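Local coordinates for protein peptide synthetase, module 7 (Actinoplanes teichomyceticus, PDB 4TX3) that forms the condensation-like domain of a nonribosomal peptide synthetase module and probably recruits the cytochrome oxygenases that cross-link the teicoplanin peptide, at residues M151-F154 and F155-L158; V17-T20 and A21-R25; T206-R209 and N210-G214; Y183-W186 and E187-L191; A160-G163 and A164-G168. All coordinates share one frame; numbering follows the deposited sequence.

Contact 1 of 5, residues M151-F154 and F155-L158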
loop_
_atom_site.group_PDB
_atom_site.type_symbol
_atom_site.label_atom_id
_atom_site.label_comp_id
_atom_site.label_asym_id
_atom_site.label_seq_id
_atom_site.Cartn_x
_atom_site.Cartn_y
_atom_site.Cartn_z
ATOM N N MET B 151 -2.999 3.269 -12.969
ATOM C CA MET B 151 -4.444 3.380 -12.908
ATOM C C MET B 151 -4.942 3.387 -11.475
ATOM O O MET B 151 -5.929 4.059 -11.193
ATOM C CB MET B 151 -5.121 2.265 -13.698
ATOM C CG MET B 151 -6.203 2.805 -14.651
ATOM S SD MET B 151 -5.465 3.639 -16.081
ATOM C CE MET B 151 -4.113 2.504 -16.264
ATOM N N ASP B 152 -4.268 2.682 -10.564
ATOM C CA ASP B 152 -4.638 2.783 -9.138
ATOM C C ASP B 152 -4.363 4.179 -8.615
ATOM O O ASP B 152 -5.179 4.735 -7.876
ATOM C CB ASP B 152 -3.890 1.768 -8.272
ATOM C CG ASP B 152 -4.222 0.349 -8.636
ATOM O OD1 ASP B 152 -5.428 0.016 -8.655
ATOM O OD2 ASP B 152 -3.292 -0.430 -8.930
ATOM N N VAL B 153 -3.216 4.747 -9.006
ATOM C CA VAL B 153 -2.870 6.093 -8.582
ATOM C C VAL B 153 -3.959 7.050 -9.050
ATOM O O VAL B 153 -4.421 7.907 -8.284
ATOM C CB VAL B 153 -1.475 6.532 -9.118
ATOM C CG1 VAL B 153 -1.194 8.017 -8.797
ATOM C CG2 VAL B 153 -0.392 5.648 -8.529
ATOM N N PHE B 154 -4.389 6.875 -10.299
ATOM C CA PHE B 154 -5.414 7.736 -10.878
ATOM C C PHE B 154 -6.665 7.775 -9.983
ATOM O O PHE B 154 -7.150 8.850 -9.619
ATOM C CB PHE B 154 -5.781 7.274 -12.291
ATOM C CG PHE B 154 -6.756 8.190 -12.997
ATOM C CD1 PHE B 154 -8.133 8.024 -12.841
ATOM C CD2 PHE B 154 -6.302 9.225 -13.805
ATOM C CE1 PHE B 154 -9.029 8.878 -13.470
ATOM C CE2 PHE B 154 -7.193 10.076 -14.447
ATOM C CZ PHE B 154 -8.558 9.905 -14.278
ATOM N N PHE B 155 -7.165 6.607 -9.593
ATOM C CA PHE B 155 -8.376 6.577 -8.789
ATOM C C PHE B 155 -8.129 6.954 -7.330
ATOM O O PHE B 155 -9.042 7.440 -6.673
ATOM C CB PHE B 155 -9.065 5.208 -8.918
ATOM C CG PHE B 155 -9.652 4.993 -10.281
ATOM C CD1 PHE B 155 -10.794 5.673 -10.666
ATOM C CD2 PHE B 155 -9.023 4.177 -11.214
ATOM C CE1 PHE B 155 -11.310 5.515 -11.942
ATOM C CE2 PHE B 155 -9.539 4.016 -12.497
ATOM C CZ PHE B 155 -10.670 4.686 -12.859
ATOM N N ARG B 156 -6.909 6.784 -6.822
ATOM C CA ARG B 156 -6.633 7.299 -5.482
ATOM C C ARG B 156 -6.679 8.812 -5.545
ATOM O O ARG B 156 -7.166 9.461 -4.624
ATOM C CB ARG B 156 -5.286 6.805 -4.929
ATOM C CG ARG B 156 -5.406 5.505 -4.080
ATOM C CD ARG B 156 -4.092 4.724 -4.003
ATOM N NE ARG B 156 -2.946 5.635 -4.017
ATOM C CZ ARG B 156 -1.718 5.293 -4.402
ATOM N NH1 ARG B 156 -1.472 4.052 -4.813
ATOM N NH2 ARG B 156 -0.742 6.189 -4.380
ATOM N N ASP B 157 -6.212 9.385 -6.649
ATOM C CA ASP B 157 -6.179 10.840 -6.745
ATOM C C ASP B 157 -7.542 11.422 -7.139
ATOM O O ASP B 157 -7.887 12.530 -6.727
ATOM C CB ASP B 157 -5.083 11.277 -7.712
ATOM C CG ASP B 157 -3.680 11.116 -7.109
ATOM O OD1 ASP B 157 -3.576 10.973 -5.863
ATOM O OD2 ASP B 157 -2.683 11.131 -7.872
ATOM N N LEU B 158 -8.318 10.668 -7.916
ATOM C CA LEU B 158 -9.714 11.013 -8.201
ATOM C C LEU B 158 -10.576 11.124 -6.920
ATOM O O LEU B 158 -11.260 12.128 -6.695
ATOM C CB LEU B 158 -10.323 9.975 -9.150
ATOM C CG LEU B 158 -11.690 10.361 -9.702
ATOM C CD1 LEU B 158 -11.590 11.677 -10.439
ATOM C CD2 LEU B 158 -12.234 9.291 -10.605
#

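Contact 2 of 5, residues V17-T20 and A21-R25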
loop_
_atom_site.group_PDB
_atom_site.type_symbol
_atom_site.label_atom_id
_atom_site.label_comp_id
_atom_site.label_asym_id
_atom_site.label_seq_id
_atom_site.Cartn_x
_atom_site.Cartn_y
_atom_site.Cartn_z
ATOM N N VAL B 17 10.799 18.999 -24.244
ATOM C CA VAL B 17 10.869 17.879 -23.320
ATOM C C VAL B 17 10.887 16.571 -24.100
ATOM O O VAL B 17 10.008 16.326 -24.928
ATOM C CB VAL B 17 9.675 17.897 -22.343
ATOM C CG1 VAL B 17 9.676 16.651 -21.462
ATOM C CG2 VAL B 17 9.688 19.185 -21.521
ATOM N N PRO B 18 11.898 15.726 -23.858
ATOM C CA PRO B 18 11.970 14.494 -24.644
ATOM C C PRO B 18 10.970 13.441 -24.181
ATOM O O PRO B 18 10.576 13.424 -23.020
ATOM C CB PRO B 18 13.397 14.012 -24.397
ATOM C CG PRO B 18 13.693 14.483 -23.031
ATOM C CD PRO B 18 13.005 15.821 -22.891
ATOM N N LEU B 19 10.581 12.570 -25.103
ATOM C CA LEU B 19 9.898 11.333 -24.760
ATOM C C LEU B 19 10.863 10.344 -24.099
ATOM O O LEU B 19 12.068 10.383 -24.365
ATOM C CB LEU B 19 9.296 10.703 -26.014
ATOM C CG LEU B 19 8.006 11.251 -26.625
ATOM C CD1 LEU B 19 8.144 12.652 -27.178
ATOM C CD2 LEU B 19 7.497 10.275 -27.707
ATOM N N THR B 20 10.353 9.436 -23.268
ATOM C CA THR B 20 11.175 8.289 -22.879
ATOM C C THR B 20 11.247 7.334 -24.057
ATOM O O THR B 20 10.487 7.470 -25.017
ATOM C CB THR B 20 10.632 7.515 -21.671
ATOM O OG1 THR B 20 9.366 6.929 -22.015
ATOM C CG2 THR B 20 10.506 8.407 -20.431
ATOM N N ALA B 21 12.151 6.363 -23.971
ATOM C CA ALA B 21 12.272 5.338 -25.000
ATOM C C ALA B 21 10.975 4.544 -25.137
ATOM O O ALA B 21 10.560 4.229 -26.245
ATOM C CB ALA B 21 13.453 4.406 -24.695
ATOM N N ARG B 22 10.325 4.243 -24.012
ATOM C CA ARG B 22 9.054 3.523 -24.039
ATOM C C ARG B 22 7.970 4.337 -24.756
ATOM O O ARG B 22 7.218 3.788 -25.561
ATOM C CB ARG B 22 8.605 3.163 -22.620
ATOM C CG ARG B 22 7.395 2.211 -22.544
ATOM C CD ARG B 22 7.509 1.230 -21.382
ATOM N NE ARG B 22 8.900 0.817 -21.229
ATOM C CZ ARG B 22 9.663 1.132 -20.187
ATOM N NH1 ARG B 22 9.156 1.823 -19.170
ATOM N NH2 ARG B 22 10.931 0.744 -20.157
ATOM N N GLN B 23 7.905 5.641 -24.484
ATOM C CA GLN B 23 6.925 6.520 -25.138
ATOM C C GLN B 23 7.136 6.626 -26.661
ATOM O O GLN B 23 6.179 6.559 -27.448
ATOM C CB GLN B 23 6.979 7.925 -24.536
ATOM C CG GLN B 23 6.497 8.048 -23.100
ATOM C CD GLN B 23 6.630 9.477 -22.579
ATOM O OE1 GLN B 23 7.697 10.082 -22.672
ATOM N NE2 GLN B 23 5.539 10.023 -22.047
ATOM N N LEU B 24 8.393 6.818 -27.062
ATOM C CA LEU B 24 8.745 6.932 -28.470
ATOM C C LEU B 24 8.341 5.681 -29.256
ATOM O O LEU B 24 7.920 5.784 -30.409
ATOM C CB LEU B 24 10.245 7.187 -28.626
ATOM C CG LEU B 24 10.765 7.372 -30.058
ATOM C CD1 LEU B 24 10.088 8.544 -30.715
ATOM C CD2 LEU B 24 12.288 7.536 -30.069
ATOM N N ARG B 25 8.455 4.505 -28.639
ATOM C CA ARG B 25 8.022 3.294 -29.322
ATOM C C ARG B 25 6.506 3.265 -29.429
ATOM O O ARG B 25 5.958 2.939 -30.478
ATOM C CB ARG B 25 8.511 2.037 -28.620
ATOM C CG ARG B 25 8.088 0.775 -29.369
ATOM C CD ARG B 25 8.752 -0.474 -28.827
ATOM N NE ARG B 25 7.952 -1.638 -29.166
ATOM C CZ ARG B 25 8.136 -2.369 -30.259
ATOM N NH1 ARG B 25 9.120 -2.060 -31.112
ATOM N NH2 ARG B 25 7.339 -3.414 -30.487
#

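Contact 3 of 5, residues T206-R209 and N210-G214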
loop_
_atom_site.group_PDB
_atom_site.type_symbol
_atom_site.label_atom_id
_atom_site.label_comp_id
_atom_site.label_asym_id
_atom_site.label_seq_id
_atom_site.Cartn_x
_atom_site.Cartn_y
_atom_site.Cartn_z
ATOM N N THR B 206 26.658 -3.394 -23.392
ATOM C CA THR B 206 27.544 -4.517 -23.641
ATOM C C THR B 206 26.942 -5.809 -23.111
ATOM O O THR B 206 26.972 -6.847 -23.788
ATOM C CB THR B 206 28.918 -4.261 -23.004
ATOM O OG1 THR B 206 29.547 -3.182 -23.703
ATOM C CG2 THR B 206 29.803 -5.502 -23.047
ATOM N N PHE B 207 26.373 -5.739 -21.911
ATOM C CA PHE B 207 25.693 -6.897 -21.350
ATOM C C PHE B 207 24.604 -7.461 -22.266
ATOM O O PHE B 207 24.558 -8.664 -22.505
ATOM C CB PHE B 207 25.051 -6.583 -20.000
ATOM C CG PHE B 207 24.203 -7.708 -19.498
ATOM C CD1 PHE B 207 24.785 -8.785 -18.867
ATOM C CD2 PHE B 207 22.831 -7.721 -19.718
ATOM C CE1 PHE B 207 24.019 -9.846 -18.449
ATOM C CE2 PHE B 207 22.061 -8.782 -19.294
ATOM C CZ PHE B 207 22.652 -9.845 -18.656
ATOM N N TRP B 208 23.717 -6.610 -22.758
ATOM C CA TRP B 208 22.571 -7.114 -23.494
ATOM C C TRP B 208 22.938 -7.584 -24.889
ATOM O O TRP B 208 22.380 -8.583 -25.364
ATOM C CB TRP B 208 21.454 -6.057 -23.562
ATOM C CG TRP B 208 20.753 -5.928 -22.249
ATOM C CD1 TRP B 208 20.863 -4.903 -21.354
ATOM C CD2 TRP B 208 19.875 -6.889 -21.649
ATOM N NE1 TRP B 208 20.095 -5.157 -20.242
ATOM C CE2 TRP B 208 19.476 -6.366 -20.398
ATOM C CE3 TRP B 208 19.380 -8.131 -22.053
ATOM C CZ2 TRP B 208 18.607 -7.045 -19.546
ATOM C CZ3 TRP B 208 18.516 -8.810 -21.201
ATOM C CH2 TRP B 208 18.138 -8.264 -19.965
ATOM N N ARG B 209 23.849 -6.878 -25.555
ATOM C CA ARG B 209 24.296 -7.299 -26.882
ATOM C C ARG B 209 24.910 -8.684 -26.766
ATOM O O ARG B 209 24.743 -9.520 -27.654
ATOM C CB ARG B 209 25.315 -6.318 -27.482
ATOM C CG ARG B 209 24.739 -4.988 -27.947
ATOM C CD ARG B 209 25.855 -4.005 -28.323
ATOM N NE ARG B 209 26.787 -4.616 -29.269
ATOM C CZ ARG B 209 26.691 -4.507 -30.592
ATOM N NH1 ARG B 209 25.715 -3.785 -31.134
ATOM N NH2 ARG B 209 27.579 -5.109 -31.375
ATOM N N ASN B 210 25.606 -8.914 -25.651
ATOM C CA ASN B 210 26.243 -10.194 -25.372
ATOM C C ASN B 210 25.229 -11.266 -24.967
ATOM O O ASN B 210 25.202 -12.353 -25.550
ATOM C CB ASN B 210 27.308 -10.035 -24.278
ATOM C CG ASN B 210 28.583 -9.325 -24.779
ATOM O OD1 ASN B 210 28.843 -9.267 -25.981
ATOM N ND2 ASN B 210 29.385 -8.805 -23.845
ATOM N N HIS B 211 24.389 -10.957 -23.980
ATOM C CA HIS B 211 23.365 -11.891 -23.521
ATOM C C HIS B 211 22.436 -12.306 -24.677
ATOM O O HIS B 211 22.111 -13.477 -24.813
ATOM C CB HIS B 211 22.568 -11.261 -22.369
ATOM C CG HIS B 211 21.507 -12.145 -21.782
ATOM N ND1 HIS B 211 21.789 -13.159 -20.889
ATOM C CD2 HIS B 211 20.159 -12.150 -21.939
ATOM C CE1 HIS B 211 20.664 -13.759 -20.532
ATOM N NE2 HIS B 211 19.659 -13.160 -21.151
ATOM N N LEU B 212 22.032 -11.358 -25.521
ATOM C CA LEU B 212 21.023 -11.631 -26.552
ATOM C C LEU B 212 21.601 -11.842 -27.954
ATOM O O LEU B 212 20.857 -11.908 -28.931
ATOM C CB LEU B 212 19.996 -10.493 -26.604
ATOM C CG LEU B 212 19.062 -10.365 -25.395
ATOM C CD1 LEU B 212 18.076 -9.203 -25.571
ATOM C CD2 LEU B 212 18.326 -11.670 -25.125
ATOM N N ALA B 213 22.920 -11.945 -28.050
ATOM C CA ALA B 213 23.593 -12.191 -29.330
ATOM C C ALA B 213 23.103 -13.454 -30.043
ATOM O O ALA B 213 23.285 -14.564 -29.544
ATOM C CB ALA B 213 25.084 -12.280 -29.113
ATOM N N GLY B 214 22.482 -13.279 -31.206
ATOM C CA GLY B 214 22.100 -14.400 -32.050
ATOM C C GLY B 214 20.763 -15.090 -31.789
ATOM O O GLY B 214 20.590 -16.253 -32.154
#

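Contact 4 of 5, residues Y183-W186 and E187-L191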
loop_
_atom_site.group_PDB
_atom_site.type_symbol
_atom_site.label_atom_id
_atom_site.label_comp_id
_atom_site.label_asym_id
_atom_site.label_seq_id
_atom_site.Cartn_x
_atom_site.Cartn_y
_atom_site.Cartn_z
ATOM N N TYR B 183 11.446 12.585 -14.993
ATOM C CA TYR B 183 11.882 11.214 -15.261
ATOM C C TYR B 183 12.446 11.081 -16.684
ATOM O O TYR B 183 13.512 10.494 -16.881
ATOM C CB TYR B 183 10.721 10.227 -15.055
ATOM C CG TYR B 183 11.110 8.787 -15.258
ATOM C CD1 TYR B 183 11.848 8.103 -14.294
ATOM C CD2 TYR B 183 10.756 8.109 -16.421
ATOM C CE1 TYR B 183 12.227 6.765 -14.489
ATOM C CE2 TYR B 183 11.132 6.782 -16.632
ATOM C CZ TYR B 183 11.861 6.110 -15.662
ATOM O OH TYR B 183 12.236 4.791 -15.873
ATOM N N ALA B 184 11.732 11.635 -17.666
ATOM C CA ALA B 184 12.156 11.577 -19.066
ATOM C C ALA B 184 13.532 12.212 -19.286
ATOM O O ALA B 184 14.354 11.691 -20.048
ATOM C CB ALA B 184 11.121 12.251 -19.965
ATOM N N ILE B 185 13.774 13.334 -18.619
ATOM C CA ILE B 185 15.033 14.050 -18.776
ATOM C C ILE B 185 16.155 13.294 -18.089
ATOM O O ILE B 185 17.301 13.323 -18.534
ATOM C CB ILE B 185 14.940 15.481 -18.224
ATOM C CG1 ILE B 185 14.064 16.335 -19.144
ATOM C CG2 ILE B 185 16.328 16.110 -18.094
ATOM C CD1 ILE B 185 13.585 17.615 -18.510
ATOM N N TRP B 186 15.808 12.603 -17.012
ATOM C CA TRP B 186 16.741 11.737 -16.315
ATOM C C TRP B 186 17.206 10.577 -17.194
ATOM O O TRP B 186 18.412 10.312 -17.292
ATOM C CB TRP B 186 16.087 11.194 -15.052
ATOM C CG TRP B 186 16.926 10.263 -14.259
ATOM C CD1 TRP B 186 18.051 10.571 -13.568
ATOM C CD2 TRP B 186 16.680 8.873 -14.026
ATOM N NE1 TRP B 186 18.532 9.462 -12.920
ATOM C CE2 TRP B 186 17.710 8.405 -13.183
ATOM C CE3 TRP B 186 15.686 7.980 -14.447
ATOM C CZ2 TRP B 186 17.784 7.084 -12.759
ATOM C CZ3 TRP B 186 15.757 6.664 -14.019
ATOM C CH2 TRP B 186 16.801 6.228 -13.184
ATOM N N GLU B 187 16.245 9.881 -17.813
ATOM C CA GLU B 187 16.559 8.783 -18.730
ATOM C C GLU B 187 17.423 9.276 -19.891
ATOM O O GLU B 187 18.374 8.609 -20.296
ATOM C CB GLU B 187 15.292 8.114 -19.283
ATOM C CG GLU B 187 15.625 7.008 -20.292
ATOM C CD GLU B 187 14.412 6.368 -20.935
ATOM O OE1 GLU B 187 13.604 5.771 -20.179
ATOM O OE2 GLU B 187 14.268 6.458 -22.190
ATOM N N GLN B 188 17.099 10.450 -20.421
ATOM C CA GLN B 188 17.906 11.005 -21.495
ATOM C C GLN B 188 19.341 11.266 -21.028
ATOM O O GLN B 188 20.290 10.943 -21.735
ATOM C CB GLN B 188 17.283 12.291 -22.027
ATOM C CG GLN B 188 18.093 12.921 -23.131
ATOM C CD GLN B 188 17.636 14.325 -23.448
ATOM O OE1 GLN B 188 16.881 14.539 -24.399
ATOM N NE2 GLN B 188 18.106 15.301 -22.660
ATOM N N ARG B 189 19.493 11.837 -19.835
ATOM C CA ARG B 189 20.820 12.117 -19.278
ATOM C C ARG B 189 21.608 10.834 -19.071
ATOM O O ARG B 189 22.823 10.797 -19.254
ATOM C CB ARG B 189 20.712 12.872 -17.955
ATOM C CG ARG B 189 20.367 14.328 -18.121
ATOM C CD ARG B 189 20.108 14.983 -16.785
ATOM N NE ARG B 189 19.788 16.399 -16.944
ATOM C CZ ARG B 189 19.571 17.227 -15.929
ATOM N NH1 ARG B 189 19.648 16.775 -14.681
ATOM N NH2 ARG B 189 19.287 18.501 -16.165
ATOM N N LEU B 190 20.903 9.788 -18.668
ATOM C CA LEU B 190 21.500 8.482 -18.484
ATOM C C LEU B 190 21.970 7.932 -19.837
ATOM O O LEU B 190 23.117 7.523 -19.977
ATOM C CB LEU B 190 20.489 7.562 -17.816
ATOM C CG LEU B 190 20.848 6.180 -17.307
ATOM C CD1 LEU B 190 20.013 5.903 -16.053
ATOM C CD2 LEU B 190 20.532 5.181 -18.389
ATOM N N LEU B 191 21.098 7.952 -20.842
ATOM C CA LEU B 191 21.473 7.489 -22.171
ATOM C C LEU B 191 22.570 8.354 -22.814
ATOM O O LEU B 191 23.276 7.890 -23.688
ATOM C CB LEU B 191 20.251 7.434 -23.100
ATOM C CG LEU B 191 19.117 6.453 -22.759
ATOM C CD1 LEU B 191 18.083 6.306 -23.901
ATOM C CD2 LEU B 191 19.665 5.102 -22.345
#

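Contact 5 of 5, residues A160-G163 and A164-G168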
loop_
_atom_site.group_PDB
_atom_site.type_symbol
_atom_site.label_atom_id
_atom_site.label_comp_id
_atom_site.label_asym_id
_atom_site.label_seq_id
_atom_site.Cartn_x
_atom_site.Cartn_y
_atom_site.Cartn_z
ATOM N N ALA B 160 -9.603 11.551 -3.811
ATOM C CA ALA B 160 -9.158 12.686 -2.998
ATOM C C ALA B 160 -9.738 14.008 -3.508
ATOM O O ALA B 160 -10.216 14.837 -2.721
ATOM C CB ALA B 160 -7.636 12.760 -2.967
ATOM N N ALA B 161 -9.708 14.195 -4.826
ATOM C CA ALA B 161 -10.216 15.422 -5.421
ATOM C C ALA B 161 -11.754 15.474 -5.407
ATOM O O ALA B 161 -12.330 16.550 -5.209
ATOM C CB ALA B 161 -9.692 15.579 -6.823
ATOM N N TYR B 162 -12.419 14.328 -5.592
ATOM C CA TYR B 162 -13.887 14.301 -5.527
ATOM C C TYR B 162 -14.380 14.671 -4.128
ATOM O O TYR B 162 -15.343 15.420 -3.988
ATOM C CB TYR B 162 -14.443 12.935 -5.929
ATOM C CG TYR B 162 -15.966 12.846 -5.878
ATOM C CD1 TYR B 162 -16.753 13.519 -6.804
ATOM C CD2 TYR B 162 -16.613 12.081 -4.904
ATOM C CE1 TYR B 162 -18.139 13.443 -6.764
ATOM C CE2 TYR B 162 -18.004 11.988 -4.862
ATOM C CZ TYR B 162 -18.764 12.671 -5.798
ATOM O OH TYR B 162 -20.148 12.592 -5.774
ATOM N N GLY B 163 -13.710 14.141 -3.108
ATOM C CA GLY B 163 -13.997 14.484 -1.732
ATOM C C GLY B 163 -14.069 15.983 -1.524
ATOM O O GLY B 163 -15.086 16.500 -1.051
ATOM N N ALA B 164 -13.003 16.684 -1.898
ATOM C CA ALA B 164 -12.917 18.138 -1.720
ATOM C C ALA B 164 -13.929 18.906 -2.566
ATOM O O ALA B 164 -14.649 19.765 -2.049
ATOM C CB ALA B 164 -11.502 18.629 -2.037
ATOM N N ARG B 165 -13.959 18.616 -3.868
ATOM C CA ARG B 165 -14.855 19.303 -4.797
ATOM C C ARG B 165 -16.325 19.086 -4.420
ATOM O O ARG B 165 -17.150 19.997 -4.533
ATOM C CB ARG B 165 -14.607 18.837 -6.230
ATOM C CG ARG B 165 -13.306 19.315 -6.818
ATOM C CD ARG B 165 -13.268 20.838 -6.941
ATOM N NE ARG B 165 -12.089 21.260 -7.680
ATOM C CZ ARG B 165 -11.697 22.520 -7.846
ATOM N NH1 ARG B 165 -12.390 23.526 -7.322
ATOM N NH2 ARG B 165 -10.594 22.770 -8.540
ATOM N N ARG B 166 -16.649 17.878 -3.965
ATOM C CA ARG B 166 -18.003 17.590 -3.508
ATOM C C ARG B 166 -18.361 18.439 -2.285
ATOM O O ARG B 166 -19.517 18.793 -2.084
ATOM C CB ARG B 166 -18.162 16.107 -3.187
ATOM C CG ARG B 166 -19.553 15.731 -2.776
ATOM C CD ARG B 166 -19.663 14.261 -2.419
ATOM N NE ARG B 166 -21.035 13.950 -2.027
ATOM C CZ ARG B 166 -21.509 14.105 -0.795
ATOM N NH1 ARG B 166 -20.716 14.547 0.164
ATOM N NH2 ARG B 166 -22.773 13.813 -0.526
ATOM N N ALA B 167 -17.360 18.785 -1.487
ATOM C CA ALA B 167 -17.568 19.606 -0.299
ATOM C C ALA B 167 -17.274 21.093 -0.526
ATOM O O ALA B 167 -17.056 21.829 0.430
ATOM C CB ALA B 167 -16.713 19.089 0.847
ATOM N N GLY B 168 -17.242 21.534 -1.776
ATOM C CA GLY B 168 -17.148 22.955 -2.059
ATOM C C GLY B 168 -15.785 23.627 -2.005
ATOM O O GLY B 168 -15.709 24.853 -1.991
HETATM O O HOH W 1 -21.127 11.578 -3.616
#

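Contact 1 of 5, residues M151-F154 and F155-L158
F154 and F155 are neighbours in helix 148-166, and their rings meet in a T-shaped, edge-to-face pair with centroids 5.3 Å apart and planes at 77°. F154 CD1 stands over the centre of the F155 ring. The two first torsions bring this about: CG of F154 is anti to its own N (chi1 -175°), whereas CG of F155 sits beside N (chi1 -69°), which lets the rings converge instead of fanning apart. The helix follows strand 134-142, as does the helix behind the HHxxxDG motif in condensation domains, and it packs on the sheet through the same side chains. M151 and F155 lie side by side against V43 of strand 40-49, F155 also reaches V139, and F154 and L158 turn to L60 of helix 53-66. Four i to i+4 backbone bonds run through the two turns, among them D157 N to V153 O at 2.8 Å and L158 N to F154 O, also 2.8 Å. On another side of the helix V153 CG1 lies 3.6 Å from D157 OD2. That buried carboxylate forms salt bridges with R66 and R173 and a hydrogen bond with H67, an arrangement that would probably keep it ionised. M151 O accepts from F155 N at 3.3 Å, and the same oxygen lies 3.1 Å from F155 CD2, oblique to the ring.

Contact 2 of 5, residues V17-T20 and A21-R25
The carboxamide of Q23 meets T20 at its oxygen: T20 N donates to Q23 OE1 at 2.8 Å, in the amide plane and on a lone pair, with an N-H...O angle of 163°. The amide nitrogen, Q23 NE2, has weak bonds to I144 O and Q83 OE1, so partners at both ends oppose a flip of the group. L19 CA lies 3.3 Å from the same OE1. In the return direction Q23 N donates to T20 OG1 at 3.1 Å, the hydroxyl being turned between N and the carbonyl carbon of T20 (chi1 64°), where it faces the first turn. The two bonds make a capping box at the start of helix 21-28, with T20 as N-cap. A first helical bond follows, L24 N to T20 O at 3.0 Å. Outside the box, L19 folds over the first turn, its CD2 reaching 4.2 Å from L24 CB. R22 leads away to a salt bridge with E343.

Contact 3 of 5, residues T206-R209 and N210-G214
Backbone bonds close the last turns of helix 200-211: H211 N reaches F207 O at 2.7 Å, nearly straight at 169°, and L212 N reaches W208 O at 2.8 Å, the latter just where the chain leaves helical geometry. Aromatic contacts come next, in a cluster of F207, W208 and H211. H211 CB makes a CH-pi contact over the face of F207, 4.2 Å from its centroid, while the imidazole runs almost parallel to that ring (13°) but slid so far that they barely overlap. The imidazole meets the indole obliquely, H211 CD2 lying 3.8 Å from W208 CZ3. Aliphatic packing adds L212 CD1 at 3.9 Å from W208 CE3, with I345 touching both residues. Around the cluster, H337 stacks on F207 and accepts from W208 NE1 through its carbonyl. R311 donates to both H211 O and A213 O; its positive charge would be expected to complement the carbonyl-rich end of the helix.

Contact 4 of 5, residues Y183-W186 and E187-L191
W186 O receives L190 N at 2.9 Å, the shortest of four i to i+4 bonds between these two turns of helix 180-191. The side chains of the same pair lie side by side. L190 CD1 sits over one face of the indole, displaced toward its rim, and approaches W186 CZ2 to 4.1 Å. With CG anti to N (chi1 179°), the W186 indole projects outward from the helix, and its NE1 donates to the carbonyl of P6 from the N-terminal segment. One turn of helix also pairs I185 with R189. The arginine chain is extended from CG to NE and runs beside the isoleucine: R189 CG passes 3.3 Å from I185 O, then R189 NE comes 3.7 Å from I185 CG2, which lies over one face of the guanidinium. The methyl packs against the flat of that group by van der Waals contact. On another side of the helix, E187 N is held by Y183 O at 3.0 Å, and the extended E187 chain carries its carboxylate past the Y183 ring, OE1 being 4.4 Å from Y183 CE2. The tyrosine ring pairs edge-to-face with F304. The whole is an amphipathic helix of the condensation-type domain, with E187 OE2 accepting from A21 N at the start of helix 21-28 and L190 and L191 packed on I201 of helix 200-211.

Contact 5 of 5, residues A160-G163 and A164-G168
R166 starts against Y162, its CB 3.0 Å from Y162 O and over the centre of one face of the phenol ring. With CG anti to N (chi1 -177°) and the chain extended from CG to NE, it crosses the ring toward its hydroxyl end: R166 CD lies 3.7 Å from Y162 CE2 and 3.8 Å from Y162 OH. R166 NE donates weakly to a water at 2.9 Å, and this water, lying in the plane of the phenol at its edge, is 2.6 Å from Y162 OH. The guanidinium beyond is turned 51° from the ring, with Y162 OH at its edge, near the guanidinium plane. Y162 OH is also hydrogen-bonded to D52 N, which fixes the ring at the start of helix 53-66. R165 bends another way, its CG 3.3 Å from A161 O and its NE in a salt bridge with D62 of that helix. A164 packs on an acidic side chain of the other protein chain. R166 N donates to Y162 O at 2.8 Å, while the next bond, A167 N to G163 O, is weak. G168, at positive phi (81°), is then the C-prime residue of a Schellman motif that ends helix 148-166.

In the fold
Along the chain the order is contact 2, contact 1, contact 5, contact 4, contact 3. All are local, so none closes a long loop, and none nests within or crosses another. Contact 2 opens helix 21-28. Contacts 1 and 5 share helix 148-166, their centres about 14 Å apart, the first on the sheet and the second at the outer end. The chain then returns to helix 180-191, where contact 4 meets contact 2 directly, P18 packing on A184 and Q188. Helix 200-211 follows and ends in contact 3, on the opposite side of the chain's centre from contact 5, about 52 Å between their centres.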